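Local atomic coordinates of deoxyhypusine synthase, putative (Entamoeba histolytica, PDB entry 7L9R), a protein that probably transfers an aminobutyl group from spermidine to a lysine of the translation factor eIF5A, in an NAD-dependent reaction that begins the making of hypusine. Residues Met97-Leu102 with Ile125-Met130; Lys131-Met136 with Glu198-Thr203; Glu179-Asp182 with Pro186-Pro189; Gln191-Met196 with Pro220-Gly225. One frame throughout, in Å; residues are numbered along the deposited sequence.

Contact 1 (Met97-Leu102 with Ile125-Met130)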
loop_
_atom_site.group_PDB
_atom_site.type_symbol
_atom_site.label_atom_id
_atom_site.label_comp_id
_atom_site.label_asym_id
_atom_site.label_seq_id
_atom_site.Cartn_x
_atom_site.Cartn_y
_atom_site.Cartn_z
ATOM N N MET B 97 -10.362 -15.749 1.032
ATOM C CA MET B 97 -9.753 -16.956 1.589
ATOM C C MET B 97 -10.569 -18.199 1.251
ATOM O O MET B 97 -10.000 -19.274 1.016
ATOM C CB MET B 97 -9.597 -16.853 3.107
ATOM C CG MET B 97 -9.432 -15.467 3.657
ATOM S SD MET B 97 -7.737 -15.035 4.023
ATOM C CE MET B 97 -6.990 -15.042 2.403
ATOM N N MET B 98 -11.904 -18.083 1.260
ATOM C CA MET B 98 -12.750 -19.227 0.929
ATOM C C MET B 98 -12.514 -19.701 -0.497
ATOM O O MET B 98 -12.678 -20.893 -0.797
ATOM C CB MET B 98 -14.222 -18.868 1.123
ATOM C CG MET B 98 -14.770 -19.168 2.504
ATOM S SD MET B 98 -15.000 -20.935 2.780
ATOM C CE MET B 98 -16.323 -20.902 3.982
ATOM N N THR B 99 -12.136 -18.782 -1.390
ATOM C CA THR B 99 -11.847 -19.144 -2.774
ATOM C C THR B 99 -10.546 -19.928 -2.886
ATOM O O THR B 99 -10.389 -20.749 -3.800
ATOM C CB THR B 99 -11.806 -17.882 -3.635
ATOM O OG1 THR B 99 -13.082 -17.222 -3.563
ATOM C CG2 THR B 99 -11.498 -18.219 -5.081
ATOM N N SER B 100 -9.607 -19.699 -1.975
ATOM C CA SER B 100 -8.357 -20.433 -1.978
ATOM C C SER B 100 -8.547 -21.795 -1.317
ATOM O O SER B 100 -9.629 -22.135 -0.823
ATOM C CB SER B 100 -7.282 -19.642 -1.246
ATOM O OG SER B 100 -7.418 -19.820 0.153
ATOM N N GLY B 101 -7.464 -22.568 -1.264
ATOM C CA GLY B 101 -7.495 -23.840 -0.568
ATOM C C GLY B 101 -7.683 -23.732 0.929
ATOM O O GLY B 101 -7.878 -24.762 1.584
ATOM N N LEU B 102 -7.616 -22.517 1.485
ATOM C CA LEU B 102 -7.873 -22.332 2.909
ATOM C C LEU B 102 -9.256 -22.809 3.312
ATOM O O LEU B 102 -9.472 -23.127 4.490
ATOM C CB LEU B 102 -7.737 -20.866 3.300
ATOM C CG LEU B 102 -6.337 -20.304 3.510
ATOM C CD1 LEU B 102 -6.452 -18.824 3.886
ATOM C CD2 LEU B 102 -5.609 -21.088 4.569
ATOM N N ILE B 125 -19.989 -17.822 2.006
ATOM C CA ILE B 125 -20.873 -18.974 2.139
ATOM C C ILE B 125 -21.179 -19.576 0.771
ATOM O O ILE B 125 -21.194 -20.803 0.603
ATOM C CB ILE B 125 -22.157 -18.573 2.896
ATOM C CG1 ILE B 125 -21.801 -18.007 4.275
ATOM C CG2 ILE B 125 -23.097 -19.754 3.040
ATOM C CD1 ILE B 125 -20.883 -18.910 5.094
ATOM N N GLU B 126 -21.422 -18.728 -0.229
ATOM C CA GLU B 126 -21.784 -19.241 -1.547
ATOM C C GLU B 126 -20.606 -19.945 -2.211
ATOM O O GLU B 126 -20.804 -20.892 -2.982
ATOM C CB GLU B 126 -22.304 -18.102 -2.427
ATOM C CG GLU B 126 -23.512 -17.380 -1.844
ATOM C CD GLU B 126 -23.134 -16.136 -1.042
ATOM O OE1 GLU B 126 -22.170 -16.202 -0.245
ATOM O OE2 GLU B 126 -23.811 -15.098 -1.207
ATOM N N THR B 127 -19.382 -19.500 -1.919
ATOM C CA THR B 127 -18.193 -20.182 -2.422
ATOM C C THR B 127 -18.067 -21.577 -1.823
ATOM O O THR B 127 -17.756 -22.537 -2.537
ATOM C CB THR B 127 -16.955 -19.344 -2.111
ATOM O OG1 THR B 127 -17.104 -18.060 -2.719
ATOM C CG2 THR B 127 -15.675 -20.005 -2.622
ATOM N N ASP B 128 -18.325 -21.705 -0.516
ATOM C CA ASP B 128 -18.261 -23.005 0.144
ATOM C C ASP B 128 -19.267 -23.975 -0.468
ATOM O O ASP B 128 -18.939 -25.141 -0.733
ATOM C CB ASP B 128 -18.502 -22.815 1.643
ATOM C CG ASP B 128 -18.322 -24.094 2.454
ATOM O OD1 ASP B 128 -17.311 -24.809 2.255
ATOM O OD2 ASP B 128 -19.186 -24.364 3.323
ATOM N N ILE B 129 -20.482 -23.485 -0.742
ATOM C CA ILE B 129 -21.508 -24.279 -1.417
ATOM C C ILE B 129 -21.079 -24.609 -2.842
ATOM O O ILE B 129 -21.205 -25.753 -3.298
ATOM C CB ILE B 129 -22.852 -23.526 -1.407
ATOM C CG1 ILE B 129 -23.383 -23.364 0.017
ATOM C CG2 ILE B 129 -23.874 -24.217 -2.308
ATOM C CD1 ILE B 129 -24.569 -22.416 0.117
ATOM N N MET B 130 -20.588 -23.601 -3.570
ATOM C CA MET B 130 -20.227 -23.778 -4.973
ATOM C C MET B 130 -19.167 -24.860 -5.145
ATOM O O MET B 130 -19.231 -25.658 -6.088
ATOM C CB MET B 130 -19.740 -22.442 -5.540
ATOM C CG MET B 130 -19.406 -22.458 -7.015
ATOM S SD MET B 130 -18.919 -20.833 -7.645
ATOM C CE MET B 130 -20.162 -19.782 -6.903
#

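Contact 2 (Lys131-Met136 with Glu198-Thr203)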
loop_
_atom_site.group_PDB
_atom_site.type_symbol
_atom_site.label_atom_id
_atom_site.label_comp_id
_atom_site.label_asym_id
_atom_site.label_seq_id
_atom_site.Cartn_x
_atom_site.Cartn_y
_atom_site.Cartn_z
ATOM N N LYS B 131 -18.195 -24.920 -4.231
ATOM C CA LYS B 131 -17.134 -25.914 -4.332
ATOM C C LYS B 131 -17.623 -27.338 -4.107
ATOM O O LYS B 131 -16.888 -28.275 -4.427
ATOM C CB LYS B 131 -16.010 -25.597 -3.343
ATOM C CG LYS B 131 -15.163 -24.410 -3.756
ATOM C CD LYS B 131 -14.034 -24.160 -2.782
ATOM C CE LYS B 131 -12.981 -23.248 -3.404
ATOM N NZ LYS B 131 -11.808 -23.018 -2.509
ATOM N N CYS B 132 -18.838 -27.533 -3.586
ATOM C CA CYS B 132 -19.383 -28.880 -3.476
ATOM C C CYS B 132 -19.913 -29.407 -4.802
ATOM O O CYS B 132 -20.087 -30.622 -4.944
ATOM C CB CYS B 132 -20.504 -28.926 -2.435
ATOM S SG CYS B 132 -19.999 -28.578 -0.739
ATOM N N PHE B 133 -20.173 -28.529 -5.770
ATOM C CA PHE B 133 -20.756 -28.927 -7.045
ATOM C C PHE B 133 -19.729 -29.077 -8.157
ATOM O O PHE B 133 -19.905 -29.929 -9.036
ATOM C CB PHE B 133 -21.816 -27.907 -7.480
ATOM C CG PHE B 133 -22.902 -27.691 -6.460
ATOM C CD1 PHE B 133 -23.386 -28.751 -5.705
ATOM C CD2 PHE B 133 -23.429 -26.432 -6.246
ATOM C CE1 PHE B 133 -24.382 -28.555 -4.757
ATOM C CE2 PHE B 133 -24.428 -26.229 -5.304
ATOM C CZ PHE B 133 -24.903 -27.288 -4.558
ATOM N N GLY B 134 -18.662 -28.285 -8.135
ATOM C CA GLY B 134 -17.639 -28.353 -9.162
ATOM C C GLY B 134 -16.380 -27.669 -8.682
ATOM O O GLY B 134 -16.348 -27.050 -7.616
ATOM N N ASN B 135 -15.335 -27.780 -9.494
ATOM C CA ASN B 135 -14.026 -27.238 -9.155
ATOM C C ASN B 135 -13.800 -25.955 -9.944
ATOM O O ASN B 135 -13.863 -25.959 -11.179
ATOM C CB ASN B 135 -12.924 -28.262 -9.425
ATOM C CG ASN B 135 -13.032 -29.482 -8.523
ATOM O OD1 ASN B 135 -12.617 -29.450 -7.361
ATOM N ND2 ASN B 135 -13.596 -30.563 -9.052
ATOM N N MET B 136 -13.547 -24.863 -9.227
ATOM C CA MET B 136 -13.319 -23.561 -9.838
ATOM C C MET B 136 -11.875 -23.463 -10.323
ATOM O O MET B 136 -10.938 -23.531 -9.519
ATOM C CB MET B 136 -13.631 -22.458 -8.828
ATOM C CG MET B 136 -14.840 -22.768 -7.945
ATOM S SD MET B 136 -15.245 -21.482 -6.739
ATOM C CE MET B 136 -13.624 -21.033 -6.133
ATOM N N GLU B 198 -27.228 -27.554 7.009
ATOM C CA GLU B 198 -28.016 -28.773 7.160
ATOM C C GLU B 198 -28.586 -29.230 5.826
ATOM O O GLU B 198 -28.653 -30.432 5.552
ATOM C CB GLU B 198 -29.143 -28.558 8.172
ATOM C CG GLU B 198 -28.658 -28.158 9.559
ATOM C CD GLU B 198 -29.777 -27.679 10.483
ATOM O OE1 GLU B 198 -30.798 -27.142 9.987
ATOM O OE2 GLU B 198 -29.630 -27.854 11.715
ATOM N N ARG B 199 -29.012 -28.286 4.988
ATOM C CA ARG B 199 -29.585 -28.651 3.697
ATOM C C ARG B 199 -28.519 -29.198 2.755
ATOM O O ARG B 199 -28.771 -30.152 2.012
ATOM C CB ARG B 199 -30.276 -27.433 3.082
ATOM C CG ARG B 199 -31.032 -27.717 1.803
ATOM C CD ARG B 199 -31.465 -26.417 1.135
ATOM N NE ARG B 199 -32.369 -26.672 0.022
ATOM C CZ ARG B 199 -33.690 -26.658 0.116
ATOM N NH1 ARG B 199 -34.297 -26.385 1.260
ATOM N NH2 ARG B 199 -34.421 -26.950 -0.957
ATOM N N LEU B 200 -27.328 -28.596 2.766
ATOM C CA LEU B 200 -26.267 -29.009 1.855
ATOM C C LEU B 200 -25.784 -30.421 2.175
ATOM O O LEU B 200 -25.634 -31.255 1.273
ATOM C CB LEU B 200 -25.110 -28.016 1.934
ATOM C CG LEU B 200 -23.945 -28.243 0.977
ATOM C CD1 LEU B 200 -24.425 -28.131 -0.466
ATOM C CD2 LEU B 200 -22.825 -27.258 1.264
ATOM N N ASN B 201 -25.536 -30.701 3.456
ATOM C CA ASN B 201 -25.220 -32.044 3.937
ATOM C C ASN B 201 -24.051 -32.648 3.161
ATOM O O ASN B 201 -24.124 -33.759 2.634
ATOM C CB ASN B 201 -26.450 -32.941 3.866
ATOM C CG ASN B 201 -26.262 -34.249 4.603
ATOM O OD1 ASN B 201 -25.550 -34.322 5.606
ATOM N ND2 ASN B 201 -26.896 -35.297 4.099
ATOM N N ASP B 202 -22.967 -31.878 3.083
ATOM C CA ASP B 202 -21.751 -32.255 2.374
ATOM C C ASP B 202 -20.593 -32.137 3.352
ATOM O O ASP B 202 -20.301 -31.037 3.830
ATOM C CB ASP B 202 -21.529 -31.347 1.159
ATOM C CG ASP B 202 -20.445 -31.858 0.229
ATOM O OD1 ASP B 202 -19.333 -32.178 0.713
ATOM O OD2 ASP B 202 -20.714 -31.931 -0.994
ATOM N N THR B 203 -19.922 -33.255 3.642
ATOM C CA THR B 203 -18.864 -33.199 4.644
ATOM C C THR B 203 -17.579 -32.559 4.131
ATOM O O THR B 203 -16.624 -32.448 4.905
ATOM C CB THR B 203 -18.539 -34.599 5.187
ATOM O OG1 THR B 203 -18.069 -35.440 4.127
ATOM C CG2 THR B 203 -19.767 -35.221 5.848
HETATM O O HOH W 1 -19.083 -32.398 -2.886
#

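Contact 3 (Glu179-Asp182 with Pro186-Pro189)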
loop_
_atom_site.group_PDB
_atom_site.type_symbol
_atom_site.label_atom_id
_atom_site.label_comp_id
_atom_site.label_asym_id
_atom_site.label_seq_id
_atom_site.Cartn_x
_atom_site.Cartn_y
_atom_site.Cartn_z
ATOM N N GLU B 179 -42.300 -21.575 1.521
ATOM C CA GLU B 179 -43.387 -22.550 1.456
ATOM C C GLU B 179 -43.580 -23.281 2.782
ATOM O O GLU B 179 -44.718 -23.532 3.197
ATOM C CB GLU B 179 -43.128 -23.549 0.327
ATOM N N CYS B 180 -42.485 -23.637 3.459
ATOM C CA CYS B 180 -42.546 -24.451 4.672
ATOM C C CYS B 180 -42.383 -23.627 5.947
ATOM O O CYS B 180 -43.263 -23.643 6.813
ATOM C CB CYS B 180 -41.486 -25.558 4.595
ATOM S SG CYS B 180 -41.627 -26.588 3.109
ATOM N N GLN B 181 -41.270 -22.905 6.080
ATOM C CA GLN B 181 -41.017 -22.082 7.256
ATOM C C GLN B 181 -41.976 -20.893 7.298
ATOM O O GLN B 181 -42.558 -20.489 6.285
ATOM C CB GLN B 181 -39.569 -21.586 7.287
ATOM C CG GLN B 181 -38.648 -22.373 8.205
ATOM C CD GLN B 181 -38.106 -23.625 7.548
ATOM O OE1 GLN B 181 -38.384 -23.893 6.379
ATOM N NE2 GLN B 181 -37.325 -24.399 8.297
ATOM N N ASP B 182 -42.149 -20.333 8.493
ATOM C CA ASP B 182 -43.017 -19.175 8.657
ATOM C C ASP B 182 -42.250 -17.905 8.306
ATOM O O ASP B 182 -41.226 -17.584 8.923
ATOM C CB ASP B 182 -43.554 -19.110 10.087
ATOM C CG ASP B 182 -44.363 -17.854 10.353
ATOM O OD1 ASP B 182 -45.358 -17.615 9.634
ATOM O OD2 ASP B 182 -44.009 -17.105 11.288
ATOM N N PRO B 186 -38.575 -12.393 10.648
ATOM C CA PRO B 186 -37.307 -12.485 9.915
ATOM C C PRO B 186 -36.316 -13.466 10.521
ATOM O O PRO B 186 -36.303 -13.723 11.728
ATOM C CB PRO B 186 -36.752 -11.056 9.987
ATOM C CG PRO B 186 -37.401 -10.460 11.190
ATOM C CD PRO B 186 -38.763 -11.073 11.276
ATOM N N PHE B 187 -35.505 -14.031 9.638
ATOM C CA PHE B 187 -34.333 -14.845 9.913
ATOM C C PHE B 187 -33.090 -13.965 10.052
ATOM O O PHE B 187 -33.025 -12.857 9.519
ATOM C CB PHE B 187 -34.141 -15.856 8.786
ATOM C CG PHE B 187 -35.266 -16.833 8.665
ATOM C CD1 PHE B 187 -35.323 -17.943 9.491
ATOM C CD2 PHE B 187 -36.310 -16.601 7.783
ATOM C CE1 PHE B 187 -36.374 -18.844 9.395
ATOM C CE2 PHE B 187 -37.372 -17.489 7.691
ATOM C CZ PHE B 187 -37.401 -18.613 8.496
ATOM N N THR B 188 -32.094 -14.470 10.778
ATOM C CA THR B 188 -30.812 -13.788 10.799
ATOM C C THR B 188 -29.844 -14.487 9.861
ATOM O O THR B 188 -30.079 -15.625 9.451
ATOM C CB THR B 188 -30.228 -13.755 12.215
ATOM O OG1 THR B 188 -29.712 -15.045 12.553
ATOM C CG2 THR B 188 -31.291 -13.357 13.216
ATOM N N PRO B 189 -28.747 -13.831 9.473
ATOM C CA PRO B 189 -27.765 -14.525 8.622
ATOM C C PRO B 189 -27.243 -15.816 9.229
ATOM O O PRO B 189 -27.200 -16.844 8.538
ATOM C CB PRO B 189 -26.661 -13.476 8.451
ATOM C CG PRO B 189 -27.391 -12.183 8.531
ATOM C CD PRO B 189 -28.473 -12.384 9.558
#

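Contact 4 (Gln191-Met196 with Pro220-Gly225)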
loop_
_atom_site.group_PDB
_atom_site.type_symbol
_atom_site.label_atom_id
_atom_site.label_comp_id
_atom_site.label_asym_id
_atom_site.label_seq_id
_atom_site.Cartn_x
_atom_site.Cartn_y
_atom_site.Cartn_z
ATOM N N GLN B 191 -28.653 -17.822 11.293
ATOM C CA GLN B 191 -29.691 -18.846 11.211
ATOM C C GLN B 191 -29.816 -19.403 9.798
ATOM O O GLN B 191 -29.938 -20.619 9.616
ATOM C CB GLN B 191 -31.038 -18.285 11.661
ATOM C CG GLN B 191 -31.109 -17.868 13.109
ATOM C CD GLN B 191 -32.408 -17.139 13.419
ATOM O OE1 GLN B 191 -33.259 -16.958 12.540
ATOM N NE2 GLN B 191 -32.568 -16.718 14.671
ATOM N N LEU B 192 -29.803 -18.527 8.788
ATOM C CA LEU B 192 -29.866 -18.981 7.402
ATOM C C LEU B 192 -28.677 -19.862 7.059
ATOM O O LEU B 192 -28.808 -20.832 6.301
ATOM C CB LEU B 192 -29.923 -17.773 6.460
ATOM C CG LEU B 192 -31.204 -16.931 6.521
ATOM C CD1 LEU B 192 -31.099 -15.734 5.594
ATOM C CD2 LEU B 192 -32.421 -17.775 6.167
ATOM N N ILE B 193 -27.502 -19.528 7.594
ATOM C CA ILE B 193 -26.302 -20.288 7.271
ATOM C C ILE B 193 -26.346 -21.657 7.939
ATOM O O ILE B 193 -25.873 -22.649 7.377
ATOM C CB ILE B 193 -25.050 -19.479 7.651
ATOM C CG1 ILE B 193 -24.969 -18.236 6.756
ATOM C CG2 ILE B 193 -23.785 -20.343 7.504
ATOM C CD1 ILE B 193 -23.934 -17.216 7.176
ATOM N N THR B 194 -26.914 -21.734 9.145
ATOM C CA THR B 194 -27.144 -23.029 9.777
ATOM C C THR B 194 -28.061 -23.894 8.917
ATOM O O THR B 194 -27.747 -25.055 8.621
ATOM C CB THR B 194 -27.742 -22.827 11.172
ATOM O OG1 THR B 194 -26.797 -22.137 12.000
ATOM C CG2 THR B 194 -28.091 -24.161 11.814
ATOM N N MET B 195 -29.192 -23.327 8.483
ATOM C CA MET B 195 -30.140 -24.066 7.655
ATOM C C MET B 195 -29.507 -24.520 6.345
ATOM O O MET B 195 -29.760 -25.640 5.880
ATOM C CB MET B 195 -31.375 -23.206 7.386
ATOM C CG MET B 195 -32.287 -23.029 8.593
ATOM S SD MET B 195 -33.502 -21.706 8.349
ATOM C CE MET B 195 -34.026 -21.455 10.044
ATOM N N MET B 196 -28.675 -23.670 5.741
ATOM C CA MET B 196 -28.000 -24.045 4.500
ATOM C C MET B 196 -27.022 -25.192 4.734
ATOM O O MET B 196 -26.952 -26.134 3.932
ATOM C CB MET B 196 -27.284 -22.825 3.906
ATOM C CG MET B 196 -28.217 -21.850 3.186
ATOM S SD MET B 196 -27.435 -20.451 2.323
ATOM C CE MET B 196 -27.140 -19.291 3.662
ATOM N N PRO B 220 -22.867 -10.456 8.397
ATOM C CA PRO B 220 -23.841 -9.363 8.239
ATOM C C PRO B 220 -24.077 -8.959 6.794
ATOM O O PRO B 220 -25.177 -8.512 6.458
ATOM C CB PRO B 220 -23.205 -8.216 9.041
ATOM C CG PRO B 220 -22.290 -8.881 10.000
ATOM C CD PRO B 220 -21.755 -10.088 9.290
ATOM N N ALA B 221 -23.091 -9.124 5.918
ATOM C CA ALA B 221 -23.239 -8.741 4.522
ATOM C C ALA B 221 -23.682 -9.903 3.627
ATOM O O ALA B 221 -23.439 -9.859 2.415
ATOM C CB ALA B 221 -21.931 -8.134 4.008
ATOM N N LEU B 222 -24.331 -10.928 4.197
ATOM C CA LEU B 222 -24.783 -12.081 3.414
ATOM C C LEU B 222 -25.594 -11.660 2.191
ATOM O O LEU B 222 -25.409 -12.208 1.097
ATOM C CB LEU B 222 -25.612 -13.026 4.294
ATOM C CG LEU B 222 -26.239 -14.271 3.643
ATOM C CD1 LEU B 222 -25.171 -15.233 3.119
ATOM C CD2 LEU B 222 -27.179 -15.008 4.602
ATOM N N THR B 223 -26.491 -10.685 2.347
ATOM C CA THR B 223 -27.340 -10.272 1.234
ATOM C C THR B 223 -26.625 -9.368 0.235
ATOM O O THR B 223 -27.241 -8.962 -0.754
ATOM C CB THR B 223 -28.613 -9.574 1.747
ATOM O OG1 THR B 223 -28.265 -8.465 2.586
ATOM C CG2 THR B 223 -29.496 -10.547 2.525
ATOM N N ASP B 224 -25.359 -9.031 0.463
ATOM C CA ASP B 224 -24.585 -8.248 -0.494
ATOM C C ASP B 224 -23.845 -9.126 -1.497
ATOM O O ASP B 224 -23.212 -8.599 -2.413
ATOM C CB ASP B 224 -23.586 -7.341 0.244
ATOM C CG ASP B 224 -22.886 -6.351 -0.683
ATOM O OD1 ASP B 224 -23.570 -5.484 -1.274
ATOM O OD2 ASP B 224 -21.646 -6.434 -0.816
ATOM N N GLY B 225 -23.912 -10.451 -1.351
ATOM C CA GLY B 225 -23.264 -11.366 -2.253
ATOM C C GLY B 225 -24.240 -12.086 -3.160
ATOM O O GLY B 225 -25.382 -11.651 -3.370
#

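Contact 1 (Met97-Leu102 with Ile125-Met130)
The CG2 methyl of T127 overlaps the peptide carbonyl at the end of M98. T127 CG2 lies 3.6 Å from M98 O and 3.8 Å from M98 C. It also meets T99: T127 CG2 is 3.9 Å from T99 OG1. The two threonine side chains cross at nearly a right angle. With CG2 of T127 anti to the backbone N (OG1 torsion -59°), the methyl reaches across while the hydroxyl turns back and bonds to G123 O, just before the helix. M98 O is also gripped by K131 NZ, so the carbonyl is covered by a methyl and bonded to an ammonium group. M98 CE meets D128 CB at 3.7 Å, but M98 was deposited in two conformers, so this touch is less certain. The carboxylate of D128 turns elsewhere. OD1 takes a salt bridge from R103 and a bond from V206 N, and OD2 receives I207 N. Past the helix end, S100 OG donates to M97 O at 2.8 Å. The same S100 OG accepts from L102 N at 3.0 Å, with an N-H...O angle of 160°, and so caps the next helix. Helices 95-99 and 124-130 follow the adjacent parallel strands 87-93 and 117-120. Such neighbouring helices at the C-terminal edge of a parallel sheet are typical of a Rossmann-like fold.

Contact 2 (Lys131-Met136 with Glu198-Thr203)
C132 sits against both L200 and D202. Its sulfur makes the apolar touch, with C132 SG 3.7 Å from L200 CD2. The carboxylate of D202 lies against the same side chain: D202 OD2 is 3.3 Å from C132 CB and 3.4 Å from C132 SG. This is close packing without a direct hydrogen bond. A water joins the two residues instead. It donates to C132 O at 2.9 Å and also to D202 OD2, a bond modelled so short that its length is doubtful. F133 extends the apolar patch, its ring atom CZ 4.2 Å from L200 CD1, approached obliquely. The two methyls of L200 are thus shared, CD2 with the cysteine and CD1 with the ring. Further out, the other oxygen of D202, OD1, bonds to T204 OG1, which fixes the turn of the carboxylate. T208 OG1 bonds to D202 N and S205 OG to D202 O. The F133 ring meets that of W169 on helix 160-179, with planes about 50° apart. N201 leaves the helix with positive phi, 54°, and swings the chain so that D202 faces C132. A residue of positive phi just past the last turn is a common helix C-terminal ending. Here the chain past helix 189-200 turns to the loop after helix 124-130, at the surface of the deoxyhypusine synthase fold.

Contact 3 (Glu179-Asp182 with Pro186-Pro189)
Van der Waals contact carries this pair, with Q181 meeting the far end of the F187 ring. Q181 CB is 3.9 Å from F187 CZ and lies at the ring edge, near its plane. The next carbon, Q181 CG, is 4.0 Å from the same F187 CZ. The glutamine chain bends at its second torsion (83°), and this carries its amide away from the ring. Amide and ring planes stand 70° apart, so the two flat groups do not stack. The side chains cross at about a right angle.

A carbonyl also comes near the ring. D182 O is 4.0 Å from both F187 CE2 and F187 CZ and approaches obliquely. No hydrogen bond joins the two segments, and the buried area is small.

Polar bonds hold each segment from outside. D182 OD2 bonds to S184 OG between the two segments, and the backbone of F187 is hydrogen-bonded to M243 and D245, which anchors the stretch of chain that carries the ring. T188 stands at the N-cap of helix 189-200, where its OG1 bonds to Q191 N and to D249 OD1.

The contact lies at the surface, in the link between helix 160-179 and helix 189-200. L192 and M195 of helix 189-200 pack on F187, and P189, which begins that helix, touches D249 on helix 247-258.

Contact 4 (Gln191-Met196 with Pro220-Gly225)
L192 O accepts M196 N at 2.9 Å, and this helical bond joins two of the three residues that meet L222. The helix 189-200 here packs on the loop after strand 216-218 of the Rossmann-like parallel sheet, at an outer strand of that sheet within this chain. L192, I193 and M196 lie on one side of the helix, at positions i, i+1 and i+4. All three meet the same methyl, L222 CD2. The nearest is the branch of L192, with L192 CD1 4.1 Å from L222 CD2. M196 offers its end methyl, M196 CE, 4.4 Å from L222 CD2. The approaches are relaxed, without tight interlocking. L222 can reach the helix because its CG is anti to the backbone N (177°), which extends the side chain from the turn. The L192 and L222 side chains pass each other at a slant.

The turn itself is a short 3-10 segment, with D224 N donating to A221 O at 2.9 Å. G225 follows as the N-cap of helix 226-237. Other helices close in around the cluster. I125 and I129 of helix 124-130 pack on M196, I177 of helix 160-179 on L192, and I207 of helix 206-212 on I193. On the loop, T223 packs on L246 of a third subunit. I193 meets the same methyl through CG1, 4.5 Å from L222 CD2.

Overall arrangement
Contact 1 comes first along the chain. It closes a loop through helix 102-111 and strand 117-120, so the helices after two adjacent strands meet. Contact 2 opens at once afterwards and spans helices 160-179 and 189-200. Contact 3 lies within that span, a short closure between those two helices. Contact 4 starts inside the same span and ends beyond it, so it crosses contact 2; both use helix 189-200. Contacts 1 and 2 touch through K131, and contacts 1 and 4 through I125 and E126. F187 and P189 join contact 3 to contact 4. Together they tie helices 95-99, 124-130 and 189-200 and the loop after strand 216-218 to one another.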